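Local atomic coordinates of exopolyphosphatase (Aquifex aeolicus, PDB entry 1T6C), a protein that probably hydrolyses phosphoanhydride bonds of polyphosphate or guanosine pentaphosphate, as a member of the Ppx/GppA phosphatase family, and binds calcium. Residues G148-V153 with I278-K283. Sequence-based numbering, arbitrary orientation.
Sequences GSTEYV and IGIFLK. With CA (calcium ion), chain C.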
loop_
_atom_site.group_PDB
_atom_site.type_symbol
_atom_site.label_atom_id
_atom_site.label_comp_id
_atom_site.label_asym_id
_atom_site.label_seq_id
_atom_site.Cartn_x
_atom_site.Cartn_y
_atom_site.Cartn_z
ATOM N N GLY A 148 3.983 7.211 1.337
ATOM C CA GLY A 148 3.916 8.564 1.840
ATOM C C GLY A 148 2.637 8.984 2.529
ATOM O O GLY A 148 2.502 10.138 2.939
ATOM N N SER A 149 1.708 8.049 2.711
ATOM C CA SER A 149 0.459 8.370 3.349
ATOM C C SER A 149 -0.187 7.161 4.003
ATOM O O SER A 149 0.163 6.021 3.745
ATOM C CB SER A 149 -0.530 8.961 2.347
ATOM O OG SER A 149 -1.004 7.964 1.422
ATOM N N THR A 150 -1.161 7.441 4.855
ATOM C CA THR A 150 -2.007 6.429 5.396
ATOM C C THR A 150 -3.442 6.830 5.151
ATOM O O THR A 150 -3.877 7.932 5.574
ATOM C CB THR A 150 -1.737 6.196 6.898
ATOM O OG1 THR A 150 -0.410 5.679 7.103
ATOM C CG2 THR A 150 -2.619 5.096 7.398
ATOM N N GLU A 151 -4.167 5.964 4.438
ATOM C CA GLU A 151 -5.560 6.191 4.180
ATOM C C GLU A 151 -6.404 5.448 5.211
ATOM O O GLU A 151 -6.089 4.310 5.575
ATOM C CB GLU A 151 -5.988 5.711 2.813
ATOM C CG GLU A 151 -5.600 6.640 1.701
ATOM C CD GLU A 151 -4.103 6.667 1.448
ATOM O OE1 GLU A 151 -3.550 5.607 1.170
ATOM O OE2 GLU A 151 -3.500 7.746 1.570
ATOM N N TYR A 152 -7.461 6.122 5.637
ATOM C CA TYR A 152 -8.491 5.559 6.506
ATOM C C TYR A 152 -9.794 5.487 5.703
ATOM O O TYR A 152 -10.366 6.524 5.360
ATOM C CB TYR A 152 -8.674 6.445 7.765
ATOM C CG TYR A 152 -7.472 6.360 8.663
ATOM C CD1 TYR A 152 -6.295 7.056 8.333
ATOM C CD2 TYR A 152 -7.459 5.538 9.772
ATOM C CE1 TYR A 152 -5.148 6.921 9.109
ATOM C CE2 TYR A 152 -6.321 5.380 10.539
ATOM C CZ TYR A 152 -5.182 6.075 10.222
ATOM O OH TYR A 152 -4.032 5.906 10.954
ATOM N N VAL A 153 -10.229 4.280 5.381
ATOM C CA VAL A 153 -11.351 4.074 4.470
ATOM C C VAL A 153 -12.448 3.381 5.226
ATOM O O VAL A 153 -12.295 2.238 5.641
ATOM C CB VAL A 153 -10.976 3.238 3.240
ATOM C CG1 VAL A 153 -12.050 3.382 2.173
ATOM C CG2 VAL A 153 -9.639 3.698 2.688
ATOM N N ILE A 278 5.038 1.082 12.592
ATOM C CA ILE A 278 4.407 0.339 13.684
ATOM C C ILE A 278 3.650 1.316 14.572
ATOM O O ILE A 278 2.531 1.026 14.998
ATOM C CB ILE A 278 5.445 -0.435 14.490
ATOM C CG1 ILE A 278 6.093 -1.518 13.644
ATOM C CG2 ILE A 278 4.782 -1.105 15.688
ATOM C CD1 ILE A 278 7.347 -2.086 14.294
ATOM N N GLY A 279 4.210 2.485 14.832
ATOM C CA GLY A 279 3.573 3.494 15.674
ATOM C C GLY A 279 2.246 4.001 15.150
ATOM O O GLY A 279 1.306 4.235 15.940
ATOM N N ILE A 280 2.132 4.139 13.827
ATOM C CA ILE A 280 0.892 4.559 13.227
ATOM C C ILE A 280 -0.197 3.562 13.583
ATOM O O ILE A 280 -1.293 3.951 13.960
ATOM C CB ILE A 280 1.002 4.692 11.670
ATOM C CG1 ILE A 280 1.856 5.895 11.304
ATOM C CG2 ILE A 280 -0.426 4.771 11.052
ATOM C CD1 ILE A 280 2.154 5.965 9.813
ATOM N N PHE A 281 0.084 2.282 13.443
ATOM C CA PHE A 281 -0.943 1.266 13.744
ATOM C C PHE A 281 -1.226 1.188 15.223
ATOM O O PHE A 281 -2.385 0.997 15.606
ATOM C CB PHE A 281 -0.520 -0.089 13.209
ATOM C CG PHE A 281 -0.641 -0.179 11.713
ATOM C CD1 PHE A 281 0.463 0.026 10.900
ATOM C CD2 PHE A 281 -1.872 -0.385 11.122
ATOM C CE1 PHE A 281 0.320 -0.001 9.530
ATOM C CE2 PHE A 281 -2.006 -0.394 9.740
ATOM C CZ PHE A 281 -0.924 -0.222 8.966
ATOM N N LEU A 282 -0.209 1.349 16.060
ATOM C CA LEU A 282 -0.397 1.253 17.530
ATOM C C LEU A 282 -1.302 2.407 17.975
ATOM O O LEU A 282 -2.322 2.200 18.669
ATOM C CB LEU A 282 0.973 1.296 18.222
ATOM C CG LEU A 282 0.925 1.124 19.737
ATOM C CD1 LEU A 282 0.517 -0.318 20.075
ATOM C CD2 LEU A 282 2.303 1.500 20.284
ATOM N N LYS A 283 -0.951 3.636 17.587
ATOM C CA LYS A 283 -1.759 4.800 17.925
ATOM C C LYS A 283 -3.164 4.730 17.313
ATOM O O LYS A 283 -4.134 5.165 17.927
ATOM C CB LYS A 283 -1.021 6.124 17.603
ATOM C CG LYS A 283 -1.757 7.399 18.012
ATOM C CD LYS A 283 -2.017 7.550 19.518
ATOM C CE LYS A 283 -0.750 7.792 20.319
ATOM N NZ LYS A 283 -1.115 8.182 21.754
HETATM CA CA CA C . -1.062 4.746 1.648
HETATM O O HOH W 1 -1.675 5.802 -0.838
HETATM O O HOH W 2 -0.605 2.273 0.522
#
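I280, on the helix 274-288, reaches the strand 149-156 at two hydroxyl-bearing side chains, T150 and Y152, in a worked example of how a strand can pack against a helix on one side while helping to bind a metal on the other. From CB the isoleucine forks. Its CG2 methyl, anti to the backbone N, lies 3.8 Å from OH of Y152 and 4.1 Å from OG1 of T150. The other branch runs through CG1, set beside the backbone N (chi1 -71°), to CD1, which ends 3.7 Å from OG1 of T150. The T150 and I280 side chains overlap alongside, running in opposing senses rather than meeting end on, whereas the phenol reaches the helix with its hydroxyl end. All these contacts are van der Waals; the polar need of Y152 OH is met by a hydrogen bond with OG1 of T284, one helical turn beyond I280. V143 on the adjoining strand touches both T150 and Y152, continuing the hydrophobic layer. On the strand's other side, the carbonyl O of S149 and OE1 of the E151 carboxylate each bind the calcium ion at 2.7 Å, joined by two waters and the carbonyl oxygens of D144 and G146. S149 OG gives a short 2.5 Å hydrogen bond to the syn lone pair of E151 OE2 and accepts one from a calcium-bound water; S165 OG also hydrogen-bonds that carboxylate oxygen. With an alanine at S149 the carbonyl ligand remains, but the E151 carboxylate is likely to lose one of the bonds that fix its rotation, and the water its acceptor. All four calcium-binding residues come from the β-hairpin of strands 139-146 and 149-156, whose glycine-rich turn is characteristic of this actin-like fold and, as in related ATPases, probably handles phosphate.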